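Local structure of putative phosphatase (Bacteroides thetaiotaomicron, 3KYA) at residues Asp118-Arg123 and Lys134-Ser139; Tyr224-Asn229 and Ser238-Ile243; Ser310-Ile315 and Val328-Tyr333. The protein is of unknown function but is possibly a phosphatase, binds zinc ions and joins an IPT/TIG domain to what is probably a six-bladed beta-propeller. All coordinates share one frame; numbering follows the deposited sequence. Where two conformers were deposited one is given.

Contact 1: Asp118-Arg123 and Lys134-Ser139. With EDO (1,2-ethanediol), chain J.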
loop_
_atom_site.group_PDB
_atom_site.type_symbol
_atom_site.label_atom_id
_atom_site.label_comp_id
_atom_site.label_asym_id
_atom_site.label_seq_id
_atom_site.Cartn_x
_atom_site.Cartn_y
_atom_site.Cartn_z
ATOM N N ASP A 118 -22.667 7.108 32.762
ATOM C CA ASP A 118 -21.852 5.879 32.792
ATOM C C ASP A 118 -22.228 5.074 34.037
ATOM O O ASP A 118 -21.356 4.518 34.699
ATOM C CB ASP A 118 -20.342 6.176 32.758
ATOM C CG ASP A 118 -19.479 4.914 32.547
ATOM O OD1 ASP A 118 -20.009 3.882 32.085
ATOM O OD2 ASP A 118 -18.246 4.962 32.807
ATOM N N ASP A 119 -23.532 4.996 34.342
ATOM C CA ASP A 119 -23.987 4.277 35.546
ATOM C C ASP A 119 -24.857 3.051 35.266
ATOM O O ASP A 119 -25.498 2.544 36.178
ATOM C CB ASP A 119 -24.686 5.245 36.533
ATOM C CG ASP A 119 -26.011 5.801 36.016
ATOM O OD1 ASP A 119 -26.567 5.282 35.026
ATOM O OD2 ASP A 119 -26.510 6.776 36.627
ATOM N N GLN A 120 -24.862 2.575 34.019
ATOM C CA GLN A 120 -25.635 1.399 33.632
ATOM C C GLN A 120 -25.163 0.103 34.301
ATOM O O GLN A 120 -25.952 -0.836 34.429
ATOM C CB GLN A 120 -25.661 1.209 32.099
ATOM C CG GLN A 120 -24.311 0.936 31.440
ATOM C CD GLN A 120 -23.355 2.094 31.558
ATOM O OE1 GLN A 120 -23.766 3.254 31.501
ATOM N NE2 GLN A 120 -22.067 1.792 31.716
ATOM N N GLY A 121 -23.891 0.043 34.688
ATOM C CA GLY A 121 -23.333 -1.125 35.376
ATOM C C GLY A 121 -23.274 -2.373 34.504
ATOM O O GLY A 121 -23.023 -2.291 33.297
ATOM N N TRP A 122 -23.511 -3.523 35.134
ATOM C CA TRP A 122 -23.506 -4.831 34.471
ATOM C C TRP A 122 -24.873 -5.477 34.601
ATOM O O TRP A 122 -25.494 -5.455 35.679
ATOM C CB TRP A 122 -22.443 -5.757 35.084
ATOM C CG TRP A 122 -21.016 -5.313 34.848
ATOM C CD1 TRP A 122 -20.439 -4.139 35.261
ATOM C CD2 TRP A 122 -19.973 -6.054 34.191
ATOM N NE1 TRP A 122 -19.121 -4.093 34.869
ATOM C CE2 TRP A 122 -18.814 -5.254 34.210
ATOM C CE3 TRP A 122 -19.914 -7.306 33.571
ATOM C CZ2 TRP A 122 -17.610 -5.670 33.654
ATOM C CZ3 TRP A 122 -18.723 -7.712 33.019
ATOM C CH2 TRP A 122 -17.585 -6.896 33.059
ATOM N N ARG A 123 -25.333 -6.061 33.501
ATOM C CA ARG A 123 -26.611 -6.721 33.460
ATOM C C ARG A 123 -26.603 -7.740 32.325
ATOM O O ARG A 123 -26.250 -7.409 31.181
ATOM C CB ARG A 123 -27.726 -5.690 33.238
ATOM C CG ARG A 123 -29.163 -6.279 33.224
ATOM C CD ARG A 123 -30.224 -5.236 32.819
ATOM N NE ARG A 123 -30.117 -4.057 33.665
ATOM C CZ ARG A 123 -30.586 -3.973 34.913
ATOM N NH1 ARG A 123 -31.217 -4.995 35.485
ATOM N NH2 ARG A 123 -30.410 -2.853 35.602
ATOM N N LYS A 134 -31.915 -4.244 28.332
ATOM C CA LYS A 134 -30.840 -4.704 27.450
ATOM C C LYS A 134 -29.535 -4.860 28.236
ATOM O O LYS A 134 -29.286 -4.154 29.225
ATOM C CB LYS A 134 -30.666 -3.826 26.201
ATOM C CG LYS A 134 -30.191 -2.404 26.403
ATOM C CD LYS A 134 -29.876 -1.758 25.049
ATOM C CE LYS A 134 -29.622 -0.256 25.167
ATOM N NZ LYS A 134 -29.243 0.346 23.863
ATOM N N CYS A 135 -28.710 -5.808 27.793
ATOM C CA CYS A 135 -27.478 -6.132 28.488
ATOM C C CYS A 135 -26.409 -5.031 28.419
ATOM O O CYS A 135 -26.386 -4.191 27.510
ATOM C CB CYS A 135 -26.912 -7.460 27.968
ATOM S SG CYS A 135 -26.209 -7.369 26.289
ATOM N N CYS A 136 -25.538 -5.052 29.413
ATOM C CA CYS A 136 -24.453 -4.094 29.545
ATOM C C CYS A 136 -23.396 -4.634 30.511
ATOM O O CYS A 136 -23.627 -5.619 31.212
ATOM C CB CYS A 136 -24.982 -2.737 30.015
ATOM S SG CYS A 136 -25.982 -2.784 31.563
ATOM N N GLY A 137 -22.231 -3.995 30.516
ATOM C CA GLY A 137 -21.120 -4.380 31.383
ATOM C C GLY A 137 -19.848 -4.064 30.623
ATOM O O GLY A 137 -19.540 -2.882 30.404
ATOM N N PHE A 138 -19.126 -5.115 30.247
ATOM C CA PHE A 138 -17.941 -5.045 29.359
ATOM C C PHE A 138 -16.873 -3.994 29.683
ATOM O O PHE A 138 -16.140 -3.587 28.774
ATOM C CB PHE A 138 -18.427 -4.752 27.921
ATOM C CG PHE A 138 -19.498 -5.688 27.425
ATOM C CD1 PHE A 138 -19.182 -6.992 27.083
ATOM C CD2 PHE A 138 -20.817 -5.262 27.291
ATOM C CE1 PHE A 138 -20.152 -7.864 26.631
ATOM C CE2 PHE A 138 -21.814 -6.139 26.823
ATOM C CZ PHE A 138 -21.478 -7.433 26.495
ATOM N N SER A 139 -16.716 -3.633 30.956
ATOM C CA SER A 139 -15.881 -2.473 31.320
ATOM C C SER A 139 -14.429 -2.743 31.702
ATOM O O SER A 139 -13.602 -1.821 31.676
ATOM C CB SER A 139 -16.586 -1.680 32.426
ATOM O OG SER A 139 -16.776 -2.448 33.598
HETATM C C1 EDO J . -28.021 -2.864 20.703
HETATM O O1 EDO J . -28.251 -3.002 19.295
HETATM C C2 EDO J . -26.733 -2.074 20.940
HETATM O O2 EDO J . -26.779 -1.393 22.203
HETATM O O HOH W 1 -20.901 -1.006 32.013
HETATM O O HOH W 2 -29.800 -2.190 31.117
#

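Contact 2: Tyr224-Asn229 and Ser238-Ile243. With EDO (1,2-ethanediol), chain N.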
loop_
_atom_site.group_PDB
_atom_site.type_symbol
_atom_site.label_atom_id
_atom_site.label_comp_id
_atom_site.label_asym_id
_atom_site.label_seq_id
_atom_site.Cartn_x
_atom_site.Cartn_y
_atom_site.Cartn_z
ATOM N N TYR A 224 -5.591 -22.984 34.164
ATOM C CA TYR A 224 -6.586 -23.987 34.515
ATOM C C TYR A 224 -7.157 -24.610 33.248
ATOM O O TYR A 224 -7.098 -24.016 32.155
ATOM C CB TYR A 224 -7.727 -23.367 35.336
ATOM C CG TYR A 224 -7.343 -22.937 36.734
ATOM C CD1 TYR A 224 -6.735 -21.707 36.967
ATOM C CD2 TYR A 224 -7.590 -23.757 37.831
ATOM C CE1 TYR A 224 -6.381 -21.311 38.256
ATOM C CE2 TYR A 224 -7.225 -23.361 39.124
ATOM C CZ TYR A 224 -6.626 -22.136 39.321
ATOM O OH TYR A 224 -6.260 -21.736 40.594
ATOM N N ILE A 225 -7.738 -25.797 33.410
ATOM C CA ILE A 225 -8.384 -26.519 32.319
ATOM C C ILE A 225 -9.809 -26.879 32.753
ATOM O O ILE A 225 -10.013 -27.435 33.841
ATOM C CB ILE A 225 -7.534 -27.738 31.880
ATOM C CG1 ILE A 225 -7.996 -28.250 30.519
ATOM C CG2 ILE A 225 -7.538 -28.875 32.957
ATOM C CD1 ILE A 225 -7.012 -29.203 29.841
ATOM N N ILE A 226 -10.787 -26.547 31.903
ATOM C CA ILE A 226 -12.220 -26.747 32.186
ATOM C C ILE A 226 -12.840 -27.701 31.171
ATOM O O ILE A 226 -12.820 -27.439 29.977
ATOM C CB ILE A 226 -12.995 -25.416 32.137
ATOM C CG1 ILE A 226 -12.354 -24.382 33.063
ATOM C CG2 ILE A 226 -14.478 -25.633 32.502
ATOM C CD1 ILE A 226 -12.990 -23.003 33.014
ATOM N N LYS A 227 -13.414 -28.800 31.652
ATOM C CA LYS A 227 -13.952 -29.835 30.777
ATOM C C LYS A 227 -15.404 -29.589 30.370
ATOM O O LYS A 227 -16.272 -29.299 31.207
ATOM C CB LYS A 227 -13.847 -31.194 31.464
ATOM C CG LYS A 227 -14.157 -32.386 30.568
ATOM C CD LYS A 227 -13.978 -33.690 31.326
ATOM C CE LYS A 227 -14.098 -34.877 30.408
ATOM N NZ LYS A 227 -14.013 -36.128 31.194
ATOM N N ARG A 228 -15.655 -29.731 29.075
ATOM C CA ARG A 228 -16.978 -29.575 28.512
ATOM C C ARG A 228 -17.934 -30.597 29.144
ATOM O O ARG A 228 -17.577 -31.770 29.344
ATOM C CB ARG A 228 -16.902 -29.747 26.986
ATOM C CG ARG A 228 -18.157 -29.327 26.207
ATOM C CD ARG A 228 -17.992 -29.583 24.698
ATOM N NE ARG A 228 -16.975 -28.748 24.030
ATOM C CZ ARG A 228 -17.207 -27.568 23.444
ATOM N NH1 ARG A 228 -18.418 -27.007 23.458
ATOM N NH2 ARG A 228 -16.207 -26.923 22.861
ATOM N N ASN A 229 -19.139 -30.137 29.472
ATOM C CA ASN A 229 -20.170 -30.995 30.041
ATOM C C ASN A 229 -20.718 -31.955 28.984
ATOM O O ASN A 229 -20.522 -31.746 27.777
ATOM C CB ASN A 229 -21.328 -30.162 30.604
ATOM C CG ASN A 229 -20.922 -29.310 31.801
ATOM O OD1 ASN A 229 -20.204 -29.769 32.701
ATOM N ND2 ASN A 229 -21.393 -28.070 31.826
ATOM N N SER A 238 -19.077 -27.888 35.166
ATOM C CA SER A 238 -17.853 -28.368 34.530
ATOM C C SER A 238 -16.714 -28.632 35.500
ATOM O O SER A 238 -16.462 -27.833 36.405
ATOM C CB SER A 238 -17.356 -27.363 33.478
ATOM O OG SER A 238 -18.268 -27.266 32.397
ATOM N N ASP A 239 -16.037 -29.759 35.295
ATOM C CA ASP A 239 -14.863 -30.106 36.067
ATOM C C ASP A 239 -13.762 -29.084 35.742
ATOM O O ASP A 239 -13.557 -28.753 34.578
ATOM C CB ASP A 239 -14.372 -31.503 35.697
ATOM C CG ASP A 239 -13.144 -31.930 36.515
ATOM O OD1 ASP A 239 -13.298 -32.192 37.727
ATOM O OD2 ASP A 239 -12.028 -32.010 35.938
ATOM N N ILE A 240 -13.081 -28.571 36.768
ATOM C CA ILE A 240 -11.994 -27.600 36.585
ATOM C C ILE A 240 -10.757 -28.074 37.362
ATOM O O ILE A 240 -10.867 -28.459 38.527
ATOM C CB ILE A 240 -12.423 -26.162 36.994
ATOM C CG1 ILE A 240 -11.247 -25.185 36.886
ATOM C CG2 ILE A 240 -12.998 -26.122 38.410
ATOM C CD1 ILE A 240 -11.658 -23.727 36.994
ATOM N N GLN A 241 -9.599 -28.079 36.698
ATOM C CA GLN A 241 -8.349 -28.522 37.309
ATOM C C GLN A 241 -7.203 -27.543 37.034
ATOM O O GLN A 241 -7.152 -26.914 35.964
ATOM C CB GLN A 241 -7.955 -29.908 36.778
ATOM C CG GLN A 241 -9.001 -31.012 36.983
ATOM C CD GLN A 241 -9.254 -31.336 38.441
ATOM O OE1 GLN A 241 -8.402 -31.090 39.296
ATOM N NE2 GLN A 241 -10.420 -31.899 38.731
ATOM N N LEU A 242 -6.303 -27.421 38.009
ATOM C CA LEU A 242 -5.111 -26.595 37.889
ATOM C C LEU A 242 -4.100 -27.389 37.079
ATOM O O LEU A 242 -3.777 -28.524 37.437
ATOM C CB LEU A 242 -4.550 -26.265 39.275
ATOM C CG LEU A 242 -3.276 -25.426 39.345
ATOM C CD1 LEU A 242 -3.499 -24.029 38.738
ATOM C CD2 LEU A 242 -2.774 -25.323 40.790
ATOM N N ILE A 243 -3.602 -26.810 35.988
ATOM C CA ILE A 243 -2.657 -27.530 35.133
ATOM C C ILE A 243 -1.222 -26.958 35.172
ATOM O O ILE A 243 -0.267 -27.671 34.857
ATOM C CB ILE A 243 -3.188 -27.615 33.673
ATOM C CG1 ILE A 243 -2.512 -28.754 32.909
ATOM C CG2 ILE A 243 -3.012 -26.285 32.948
ATOM C CD1 ILE A 243 -3.073 -28.965 31.516
HETATM C C1 EDO N . -18.283 -35.568 25.168
HETATM O O1 EDO N . -19.344 -35.067 24.353
HETATM C C2 EDO N . -17.859 -34.512 26.172
HETATM O O2 EDO N . -18.400 -33.226 25.819
HETATM O O HOH W 3 -10.829 -30.472 33.678
HETATM O O HOH W 4 -17.106 -31.432 33.086
#

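Contact 3: Ser310-Ile315 and Val328-Tyr333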
loop_
_atom_site.group_PDB
_atom_site.type_symbol
_atom_site.label_atom_id
_atom_site.label_comp_id
_atom_site.label_asym_id
_atom_site.label_seq_id
_atom_site.Cartn_x
_atom_site.Cartn_y
_atom_site.Cartn_z
ATOM N N SER A 310 9.838 -8.131 33.791
ATOM C CA SER A 310 8.593 -7.380 33.849
ATOM C C SER A 310 8.067 -7.105 32.435
ATOM O O SER A 310 7.801 -5.962 32.073
ATOM C CB SER A 310 8.784 -6.090 34.651
ATOM O OG SER A 310 9.191 -6.401 35.984
ATOM N N TRP A 311 7.928 -8.182 31.662
ATOM C CA TRP A 311 7.520 -8.110 30.267
ATOM C C TRP A 311 6.142 -8.762 30.147
ATOM O O TRP A 311 6.007 -9.974 30.333
ATOM C CB TRP A 311 8.554 -8.837 29.400
ATOM C CG TRP A 311 9.096 -7.974 28.271
ATOM C CD1 TRP A 311 8.961 -8.171 26.918
ATOM C CD2 TRP A 311 9.849 -6.761 28.422
ATOM N NE1 TRP A 311 9.603 -7.161 26.231
ATOM C CE2 TRP A 311 10.135 -6.278 27.130
ATOM C CE3 TRP A 311 10.294 -6.027 29.533
ATOM C CZ2 TRP A 311 10.864 -5.103 26.916
ATOM C CZ3 TRP A 311 11.020 -4.859 29.321
ATOM C CH2 TRP A 311 11.300 -4.413 28.025
ATOM N N GLU A 312 5.126 -7.948 29.883
ATOM C CA GLU A 312 3.745 -8.427 29.787
ATOM C C GLU A 312 3.404 -8.732 28.341
ATOM O O GLU A 312 3.379 -7.814 27.513
ATOM C CB GLU A 312 2.795 -7.363 30.322
ATOM C CG GLU A 312 1.351 -7.842 30.437
ATOM C CD GLU A 312 0.385 -6.751 30.827
ATOM O OE1 GLU A 312 0.792 -5.582 30.984
ATOM O OE2 GLU A 312 -0.807 -7.068 30.986
ATOM N N PHE A 313 3.099 -9.991 28.025
ATOM C CA PHE A 313 2.826 -10.337 26.621
ATOM C C PHE A 313 1.981 -11.570 26.390
ATOM O O PHE A 313 1.885 -12.445 27.248
ATOM C CB PHE A 313 4.153 -10.508 25.838
ATOM C CG PHE A 313 4.981 -11.702 26.256
ATOM C CD1 PHE A 313 5.901 -11.606 27.301
ATOM C CD2 PHE A 313 4.874 -12.912 25.583
ATOM C CE1 PHE A 313 6.675 -12.702 27.678
ATOM C CE2 PHE A 313 5.650 -14.019 25.957
ATOM C CZ PHE A 313 6.545 -13.910 27.011
ATOM N N GLN A 314 1.390 -11.616 25.194
ATOM C CA GLN A 314 0.620 -12.756 24.728
ATOM C C GLN A 314 1.215 -13.294 23.424
ATOM O O GLN A 314 1.983 -12.603 22.737
ATOM C CB GLN A 314 -0.865 -12.407 24.566
ATOM C CG GLN A 314 -1.492 -12.067 25.890
ATOM C CD GLN A 314 -2.994 -11.975 25.835
ATOM O OE1 GLN A 314 -3.578 -11.487 24.858
ATOM N NE2 GLN A 314 -3.638 -12.450 26.898
ATOM N N ILE A 315 0.867 -14.545 23.120
ATOM C CA ILE A 315 1.402 -15.283 21.983
ATOM C C ILE A 315 0.299 -15.545 20.961
ATOM O O ILE A 315 -0.748 -16.136 21.298
ATOM C CB ILE A 315 1.995 -16.628 22.457
ATOM C CG1 ILE A 315 3.041 -16.399 23.562
ATOM C CG2 ILE A 315 2.602 -17.411 21.298
ATOM C CD1 ILE A 315 3.505 -17.696 24.243
ATOM N N VAL A 328 3.923 -7.480 23.074
ATOM C CA VAL A 328 4.396 -6.946 24.360
ATOM C C VAL A 328 3.510 -5.755 24.722
ATOM O O VAL A 328 3.744 -4.622 24.320
ATOM C CB VAL A 328 5.905 -6.599 24.324
ATOM C CG1 VAL A 328 6.408 -6.263 25.718
ATOM C CG2 VAL A 328 6.709 -7.769 23.771
ATOM N N ILE A 329 2.441 -6.069 25.454
ATOM C CA ILE A 329 1.410 -5.123 25.866
ATOM C C ILE A 329 1.943 -3.882 26.578
ATOM O O ILE A 329 1.574 -2.754 26.233
ATOM C CB ILE A 329 0.406 -5.841 26.826
ATOM C CG1 ILE A 329 -0.298 -7.001 26.117
ATOM C CG2 ILE A 329 -0.620 -4.856 27.397
ATOM C CD1 ILE A 329 -0.991 -7.978 27.113
ATOM N N ASN A 330 2.832 -4.087 27.546
ATOM C CA ASN A 330 3.330 -2.975 28.352
ATOM C C ASN A 330 4.542 -2.222 27.786
ATOM O O ASN A 330 4.921 -1.193 28.336
ATOM C CB ASN A 330 3.618 -3.432 29.801
ATOM C CG ASN A 330 4.795 -4.405 29.920
ATOM O OD1 ASN A 330 5.160 -5.101 28.983
ATOM N ND2 ASN A 330 5.359 -4.484 31.122
ATOM N N ASN A 331 5.128 -2.705 26.691
ATOM C CA ASN A 331 6.300 -2.040 26.107
ATOM C C ASN A 331 6.190 -1.658 24.622
ATOM O O ASN A 331 7.163 -1.235 23.999
ATOM C CB ASN A 331 7.562 -2.835 26.457
ATOM C CG ASN A 331 7.970 -2.634 27.915
ATOM O OD1 ASN A 331 8.254 -1.505 28.339
ATOM N ND2 ASN A 331 8.025 -3.719 28.677
ATOM N N HIS A 332 4.983 -1.813 24.081
ATOM C CA HIS A 332 4.576 -1.252 22.792
ATOM C C HIS A 332 5.227 -1.768 21.506
ATOM O O HIS A 332 5.474 -1.003 20.580
ATOM C CB HIS A 332 4.693 0.287 22.908
ATOM C CG HIS A 332 4.267 0.800 24.249
ATOM N ND1 HIS A 332 2.967 0.701 24.703
ATOM C CD2 HIS A 332 4.978 1.360 25.258
ATOM C CE1 HIS A 332 2.896 1.183 25.934
ATOM N NE2 HIS A 332 4.102 1.595 26.292
ATOM N N TYR A 333 5.438 -3.080 21.429
ATOM C CA TYR A 333 5.949 -3.708 20.208
ATOM C C TYR A 333 5.601 -5.202 20.128
ATOM O O TYR A 333 5.143 -5.795 21.107
ATOM C CB TYR A 333 7.479 -3.496 20.062
ATOM C CG TYR A 333 8.358 -4.265 21.050
ATOM C CD1 TYR A 333 8.357 -3.957 22.403
ATOM C CD2 TYR A 333 9.222 -5.265 20.617
ATOM C CE1 TYR A 333 9.171 -4.655 23.308
ATOM C CE2 TYR A 333 10.033 -5.965 21.510
ATOM C CZ TYR A 333 10.008 -5.649 22.852
ATOM O OH TYR A 333 10.812 -6.338 23.738
HETATM O O HOH W 5 8.602 -3.293 31.706
#

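Contact 1: Asp118-Arg123 and Lys134-Ser139
Trp122 has its CG anti to the carbonyl carbon and beside the backbone N; chi1 -67° sets CG there, and chi2 61° turns the indole over Gly137. Ser139 OG lies between the backbone N and carbonyl carbon of Ser139 (chi1 61°), within reach of the indole N-H. Gly137 CA makes a CH-pi contact over the five-membered ring of Trp122, 3.6 Å from its centroid. Phe138 N lies over the same face, nearer the rim of the six-membered ring. Ser139 OG approaches the ring edge near its plane and accepts a weak, bent hydrogen bond from Trp122 NE1 at 3.1 Å. A side chain at Gly137 would run into Trp122 CE3, and the backbone angles there call for glycine as well.

Arg123 and Cys136 form a single antiparallel hydrogen-bonded pair. Arg123 N gives to Cys136 O at 2.9 Å, and Cys136 N returns a bond to Arg123 O. Beside this pair Cys136 SG packs against Arg123 CB at 3.8 Å.

A water ties Gln120 and Gly121 to Gly137. It accepts from Gln120 NE2 and donates to Gly121 O and to Gly137 O, the last at 2.8 Å. Gln120 NE2 also makes a nearly straight bond to Asp118 OD1 at 3.0 Å, in the amide plane. With OE1 held by Asn115 N, these bonds fix the rotation of the Gln120 amide. A second water bridges Lys134 O and, weakly, Arg123 NE.

Both segments are loops flanking the short strand 125-126, an outermost strand of a five-stranded antiparallel sheet. Cys135 and Phe138 pack on Leu174 of strand 173-178, next to it. The Trp122 ring stacks with the zinc-binding His161 and meets Tyr158 edge-to-face. Phe138 O accepts from His461 of strand 457-462, which joins the contact to another sheet.

Contact 2: Tyr224-Asn229 and Ser238-Ile243
The Tyr224 ring carries Leu242 CD1 over one face, 3.9 Å from the ring centroid, as a CH-pi contact. Leu242 has two conformers, so this contact may be only partly occupied. Ile240 CG1 approaches Tyr224 CD2 obliquely at 4.0 Å. An alanine at Tyr224 would probably leave Leu242 CD1 without the ring it packs on and open a gap beside Ile240 and Pro184. The Gln241 amide is another flat group. Its NE2 meets Asp239 OD1 on the syn side of the carboxylate at 3.1 Å.

Strands 220-227 and 240-246 form a beta hairpin, with strand 240-246 at the edge of a four-stranded antiparallel sheet, probably a propeller blade. Ile225 and Gln241 are the hydrogen-bonded pair: Ile225 N gives to Gln241 O at 2.8 Å, and the return bond runs from Gln241 N to Ile225 O. Lys227 N adds a bond to Asp239 O. Ile226 and Ile240 lie side by side on the face that also bears Tyr224 and Leu242. The packing is tight where Ile226 CG2 meets Ser238 CB at 3.5 Å.

Ser238 OG has Lys227 O and Asn229 OD1 as weak candidate acceptors for its one proton. The same OG accepts from Asp235 N, while Asn229 ND2 gives to Asp235 OD1. Asp235 thus gives Ser238 and Asn229 their firmer polar links. Lys227 NZ stays 6.6 Å from Asp239 OD2, its side chain lying close to Glu205. A bound zinc ion is about 5 Å from the Lys227 side chain, and the zinc-binding Glu205 would probably help to offset the charge of the lysine and the zinc.

Contact 3: Ser310-Ile315 and Val328-Tyr333
Trp311 and Tyr333 meet rim to rim at one end of a four-stranded antiparallel sheet, probably one blade of the propeller. Residues 310-315 lead into an outermost strand, 313-317. Residues 328-333 turn from strand 323-328 to strand 333-340. Phe313 and Val328 form an antiparallel non-hydrogen-bonded pair.

The tight part surrounds the indole. Trp311 NE1 gives a hydrogen bond to Tyr333 OH at 2.9 Å, with the oxygen close to the indole plane. The two side chains cross at about a right angle, and neither ring lies over the other. Val328 CG1 presses on one indole face, 3.4 Å from Trp311 CD1. Asn331 ND2 sits over the same face toward the six-membered ring, 3.3 Å from Trp311 CZ3. Its amide is tilted only 28° from the indole plane.

The pocket gives way to a wetter rim at the partly exposed Ser310 and Asn331. Here a water donates to Ser310 O and accepts from Asn331 ND2. Glu312 has CG anti to the backbone N (chi1 -172°), and the chain stays extended beyond it. Its carboxylate passes Ile329, where Glu312 OE1 is 3.9 Å from Ile329 CG2, and OE2 forms a salt bridge with Arg189 of strand 188-193. Ile329 N makes a weak bond to Glu312 O.

Asn330 links the loops through both ends of its amide, using side-chain atoms to bind the backbone of residues 310-312. Asn330 ND2 gives to Ser310 O at 3.0 Å, in the amide plane. Asn330 OD1 accepts from Glu312 N at 3.0 Å, the donor standing 52° out of the carbonyl plane.

Overall arrangement
The three contacts follow one another along the chain and belong to, or border, different sheets of the probable propeller. Their centres form a nearly equal-sided triangle: contacts 1 and 2 lie 28 Å apart, 1 and 3 29 Å, and 2 and 3 27 Å. None touches another, and the closest pair, contacts 2 and 3, keeps about 13 Å between nearest atoms. Contacts 1 and 2 each have a bound zinc ion close by, about 4 Å from the Trp122 side chain and about 5 Å from that of Lys227. The side chains of Cys135, in contact 1, and the zinc ligand Asp168 are about 10 Å apart. Contact 3 lies away from the annotated zinc sites.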